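Local coordinates for protein oxalate--CoA ligase (Arabidopsis thaliana, PDB 5IE2) that belongs to the AMP-binding enzymes of the ANL superfamily and holds adenosine-5'-triphosphate in a pocket of its own chain, at residues 5-10 with 75-80; 163-168 with 185-190. One frame throughout, in Å; residues are numbered along the deposited sequence.

Interaction 1: 5-10 with 75-80; sequences TLSGLL and AVIRAR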
# COMPACT_ATOMS: atom_id res chain seq x y z
N THR A 5 -20.24 -3.08 -5.49
CA THR A 5 -19.86 -3.13 -4.06
C THR A 5 -18.84 -4.27 -3.87
O THR A 5 -18.90 -5.29 -4.56
CB THR A 5 -21.06 -3.35 -3.10
OG1 THR A 5 -21.55 -4.67 -3.22
CG2 THR A 5 -22.24 -2.37 -3.37
N LEU A 6 -17.95 -4.10 -2.91
CA LEU A 6 -16.99 -5.17 -2.69
C LEU A 6 -17.70 -6.39 -2.13
O LEU A 6 -17.42 -7.52 -2.55
CB LEU A 6 -15.91 -4.70 -1.70
CG LEU A 6 -14.93 -5.81 -1.33
CD1 LEU A 6 -14.18 -6.27 -2.56
CD2 LEU A 6 -14.05 -5.26 -0.23
N SER A 7 -18.63 -6.18 -1.20
CA SER A 7 -19.33 -7.35 -0.65
C SER A 7 -20.08 -8.12 -1.76
O SER A 7 -20.07 -9.37 -1.80
CB SER A 7 -20.29 -6.91 0.45
OG SER A 7 -19.53 -6.36 1.54
N GLY A 8 -20.72 -7.39 -2.67
CA GLY A 8 -21.39 -8.05 -3.80
C GLY A 8 -20.49 -8.82 -4.76
O GLY A 8 -20.78 -9.95 -5.23
N LEU A 9 -19.35 -8.22 -5.04
CA LEU A 9 -18.38 -8.89 -5.85
C LEU A 9 -17.94 -10.21 -5.20
O LEU A 9 -17.84 -11.27 -5.85
CB LEU A 9 -17.14 -8.00 -6.03
CG LEU A 9 -16.05 -8.75 -6.79
CD1 LEU A 9 -16.48 -9.11 -8.23
CD2 LEU A 9 -14.75 -8.00 -6.80
N LEU A 10 -17.64 -10.14 -3.91
CA LEU A 10 -17.12 -11.34 -3.24
C LEU A 10 -18.18 -12.44 -3.14
O LEU A 10 -17.84 -13.66 -3.14
CB LEU A 10 -16.62 -10.96 -1.85
CG LEU A 10 -15.38 -10.04 -1.88
CD1 LEU A 10 -15.04 -9.68 -0.44
CD2 LEU A 10 -14.16 -10.76 -2.49
N ALA A 75 -16.24 -8.95 7.51
CA ALA A 75 -17.52 -9.04 8.28
C ALA A 75 -18.00 -7.65 8.67
O ALA A 75 -19.20 -7.37 8.63
CB ALA A 75 -17.36 -9.92 9.54
N VAL A 76 -17.08 -6.79 9.08
CA VAL A 76 -17.44 -5.40 9.43
C VAL A 76 -18.08 -4.77 8.19
O VAL A 76 -19.18 -4.14 8.29
CB VAL A 76 -16.21 -4.58 9.91
CG1 VAL A 76 -16.53 -3.05 9.89
CG2 VAL A 76 -15.81 -5.06 11.35
N ILE A 77 -17.39 -4.88 7.06
CA ILE A 77 -17.99 -4.19 5.89
C ILE A 77 -19.32 -4.78 5.43
O ILE A 77 -20.27 -4.08 5.03
CB ILE A 77 -16.96 -4.21 4.79
CG1 ILE A 77 -15.83 -3.28 5.23
CG2 ILE A 77 -17.50 -3.86 3.50
CD1 ILE A 77 -14.66 -3.39 4.34
N ARG A 78 -19.41 -6.10 5.54
CA ARG A 78 -20.66 -6.81 5.22
C ARG A 78 -21.82 -6.35 6.08
O ARG A 78 -22.97 -6.24 5.60
CB ARG A 78 -20.43 -8.34 5.41
CG ARG A 78 -21.72 -9.19 5.18
CD ARG A 78 -22.24 -9.07 3.70
NE ARG A 78 -23.37 -10.00 3.59
CZ ARG A 78 -24.63 -9.67 3.31
NH1 ARG A 78 -24.96 -8.42 3.03
NH2 ARG A 78 -25.56 -10.61 3.31
N ALA A 79 -21.54 -6.02 7.36
CA ALA A 79 -22.57 -5.56 8.28
C ALA A 79 -22.93 -4.06 8.06
O ALA A 79 -23.62 -3.46 8.88
CB ALA A 79 -22.12 -5.79 9.73
N ARG A 80 -22.44 -3.50 6.96
CA ARG A 80 -22.64 -2.09 6.54
C ARG A 80 -21.93 -1.11 7.46
O ARG A 80 -22.29 0.06 7.51
CB ARG A 80 -24.17 -1.71 6.47
CG ARG A 80 -24.98 -2.60 5.49
CD ARG A 80 -26.41 -2.01 5.30
NE ARG A 80 -26.36 -0.66 4.71
CZ ARG A 80 -27.32 0.25 4.80
NH1 ARG A 80 -28.43 -0.03 5.49
NH2 ARG A 80 -27.17 1.45 4.23

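Interaction 2: 163-168 with 185-190; sequences DGALFL and LNLASS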
# COMPACT_ATOMS: atom_id res chain seq x y z
N ASP A 163 -22.25 3.21 0.93
CA ASP A 163 -21.94 2.90 2.35
C ASP A 163 -20.45 3.11 2.63
O ASP A 163 -19.62 2.68 1.83
CB ASP A 163 -22.24 1.44 2.72
CG ASP A 163 -23.70 1.15 2.89
OD1 ASP A 163 -24.46 2.12 3.06
OD2 ASP A 163 -24.06 -0.04 2.87
N GLY A 164 -20.11 3.68 3.78
CA GLY A 164 -18.69 3.72 4.14
C GLY A 164 -18.21 2.29 4.36
O GLY A 164 -18.96 1.45 4.80
N ALA A 165 -16.94 2.02 4.04
CA ALA A 165 -16.43 0.68 4.23
C ALA A 165 -15.05 0.69 4.87
O ALA A 165 -14.69 -0.26 5.58
CB ALA A 165 -16.36 -0.06 2.83
N LEU A 166 -14.24 1.73 4.60
CA LEU A 166 -12.82 1.69 5.04
C LEU A 166 -12.46 3.10 5.43
O LEU A 166 -12.87 4.05 4.76
CB LEU A 166 -11.94 1.16 3.91
CG LEU A 166 -10.43 1.27 4.11
CD1 LEU A 166 -10.08 0.48 5.37
CD2 LEU A 166 -9.69 0.73 2.89
N PHE A 167 -11.79 3.26 6.57
CA PHE A 167 -11.36 4.58 6.99
C PHE A 167 -9.89 4.42 7.36
O PHE A 167 -9.59 3.54 8.15
CB PHE A 167 -12.15 5.08 8.21
CG PHE A 167 -11.70 6.45 8.68
CD1 PHE A 167 -12.12 7.59 8.03
CD2 PHE A 167 -10.85 6.58 9.77
CE1 PHE A 167 -11.70 8.86 8.46
CE2 PHE A 167 -10.42 7.87 10.22
CZ PHE A 167 -10.86 8.98 9.59
N LEU A 168 -9.03 5.25 6.75
CA LEU A 168 -7.56 5.21 6.89
C LEU A 168 -7.04 6.62 7.05
O LEU A 168 -7.75 7.58 6.75
CB LEU A 168 -6.89 4.59 5.64
CG LEU A 168 -7.22 3.14 5.42
CD1 LEU A 168 -6.72 2.68 4.08
CD2 LEU A 168 -6.58 2.36 6.55
N LEU A 185 -18.18 1.38 -2.93
CA LEU A 185 -17.95 1.66 -4.34
C LEU A 185 -16.48 1.93 -4.61
O LEU A 185 -15.92 1.42 -5.60
CB LEU A 185 -18.83 2.83 -4.79
CG LEU A 185 -18.59 3.40 -6.22
CD1 LEU A 185 -18.79 2.34 -7.30
CD2 LEU A 185 -19.52 4.65 -6.49
N ASN A 186 -15.83 2.75 -3.76
CA ASN A 186 -14.40 2.97 -3.90
C ASN A 186 -13.65 1.61 -3.99
O ASN A 186 -12.80 1.37 -4.90
CB ASN A 186 -13.85 3.76 -2.70
CG ASN A 186 -14.22 5.26 -2.69
OD1 ASN A 186 -14.30 5.84 -1.61
ND2 ASN A 186 -14.46 5.88 -3.86
N LEU A 187 -13.95 0.72 -3.04
CA LEU A 187 -13.24 -0.57 -2.95
C LEU A 187 -13.50 -1.44 -4.19
O LEU A 187 -12.58 -2.02 -4.76
CB LEU A 187 -13.66 -1.34 -1.69
CG LEU A 187 -13.28 -0.66 -0.34
CD1 LEU A 187 -13.78 -1.54 0.81
CD2 LEU A 187 -11.81 -0.54 -0.17
N ALA A 188 -14.78 -1.57 -4.56
CA ALA A 188 -15.14 -2.36 -5.74
C ALA A 188 -14.46 -1.84 -7.01
O ALA A 188 -13.93 -2.59 -7.81
CB ALA A 188 -16.66 -2.35 -5.93
N SER A 189 -14.44 -0.52 -7.19
CA SER A 189 -13.77 0.08 -8.32
C SER A 189 -12.29 -0.26 -8.34
O SER A 189 -11.77 -0.64 -9.39
CB SER A 189 -13.94 1.63 -8.29
OG SER A 189 -15.34 1.92 -8.35
N SER A 190 -11.59 -0.10 -7.20
CA SER A 190 -10.16 -0.39 -7.26
C SER A 190 -9.85 -1.87 -7.47
O SER A 190 -8.91 -2.22 -8.20
CB SER A 190 -9.44 0.06 -5.99
OG SER A 190 -9.31 1.47 -6.08

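Interaction 1: 5-10 with 75-80
Ser-7 sits against Ile-77 and Arg-78 where two helices meet. The first turn of helix 6-16 packs on the last turn of helix 67-78, near the N-cap of one and the Schellman motif that ends the other. The backbones come close, with the CA atoms of Ser-7 and Arg-78 6.0 Å apart. The tight part is small. Ser-7 OG touches Ile-77 CG2 at 3.8 Å and reaches the main chain beside it, 3.9 Å from Arg-78 CA. In Ile-77 it is the CG2 branch, anti to the backbone N, that meets the serine. No hydrogen bond joins the two segments. The hydroxyl of Ser-7 is hydrogen-bonded to Gln-184 NE2 of helix 184-198, which satisfies it although it faces carbon atoms here. Leu-6 also faces the second helix and packs one turn back on Leu-74.

The other side is looser and partly exposed. Here Arg-78 only runs past Ser-7, and its CD stays 4.4 Å from Ser-7 CB. Its guanidinium group turns to other partners. NE makes a salt bridge to Glu-41 of helix 33-50, and NH1 bonds to the carbonyl oxygen of Leu-157.

Both helix ends are closed locally. Arg-80, with positive phi, is the C-prime residue of the Schellman motif, and its N bonds to Ile-77 O at 3.0 Å. At the start of helix 6-16, Thr-5 is the N-cap residue: Gly-8 N donates to Thr-5 OG1 at 2.9 Å, with an N-H...O angle of 147°.

Interaction 2: 163-168 with 185-190
Strand residues 164-168 pass the helix 185-190 at side-chain distance, with the CA atoms of Ala-165 and Leu-187 8.0 Å apart and no hydrogen bond between the two. Leu-187 bridges the gap with both of its methyls. Its CD1 meets Ala-165 CB at 3.6 Å. Its CD2 meets Leu-166 CD2 at 3.9 Å, where the two leucine side chains cross at about a right angle. With CG anti to the carbonyl carbon (chi1 -65°), the side chain of Leu-187 directs its fork at two successive strand residues.

Two neighbours in sequence can both face the helix because the strand has a classic beta bulge: Ala-165 and Leu-166 are both opposite Leu-182. That partner lies on strand 179-183, which forms an antiparallel pair with 164-169 and leads into helix 184-198. The helix thus folds back on its own hairpin. All three touching residues are buried, and Ile-77 and Leu-219 from helices nearby also pack on Leu-187.

Within the helix, Leu-185 O takes two bonds, from Ser-189 N and from Ser-189 OG, both at 2.9 Å. They arrive from opposite faces of the carbonyl plane, OG lying 38° out of it.

Overall arrangement
Interactions 1 and 2 are neighbours, with centres about 10 Å apart, and they follow one another along the chain. They touch at several points. Arg-80 NE forms a salt bridge with Asp-163 OD2 at 3.0 Å, tying the residues after helix 67-78 to the residue just before strand 164-169. Ile-77 CG1 packs on Ala-165 O at 3.2 Å. Ala-188 CB of helix 184-198 lies 3.6 Å from Thr-5 C, so the helix of interaction 2 also packs on the start of interaction 1. Interaction 2 is nearer the chain's centre, and the side chain of Leu-166 is about 11 Å from the bound ATP. Segments 5-10, 75-80 and 163-168 precede the pocket residues, which lie between 170 and 500.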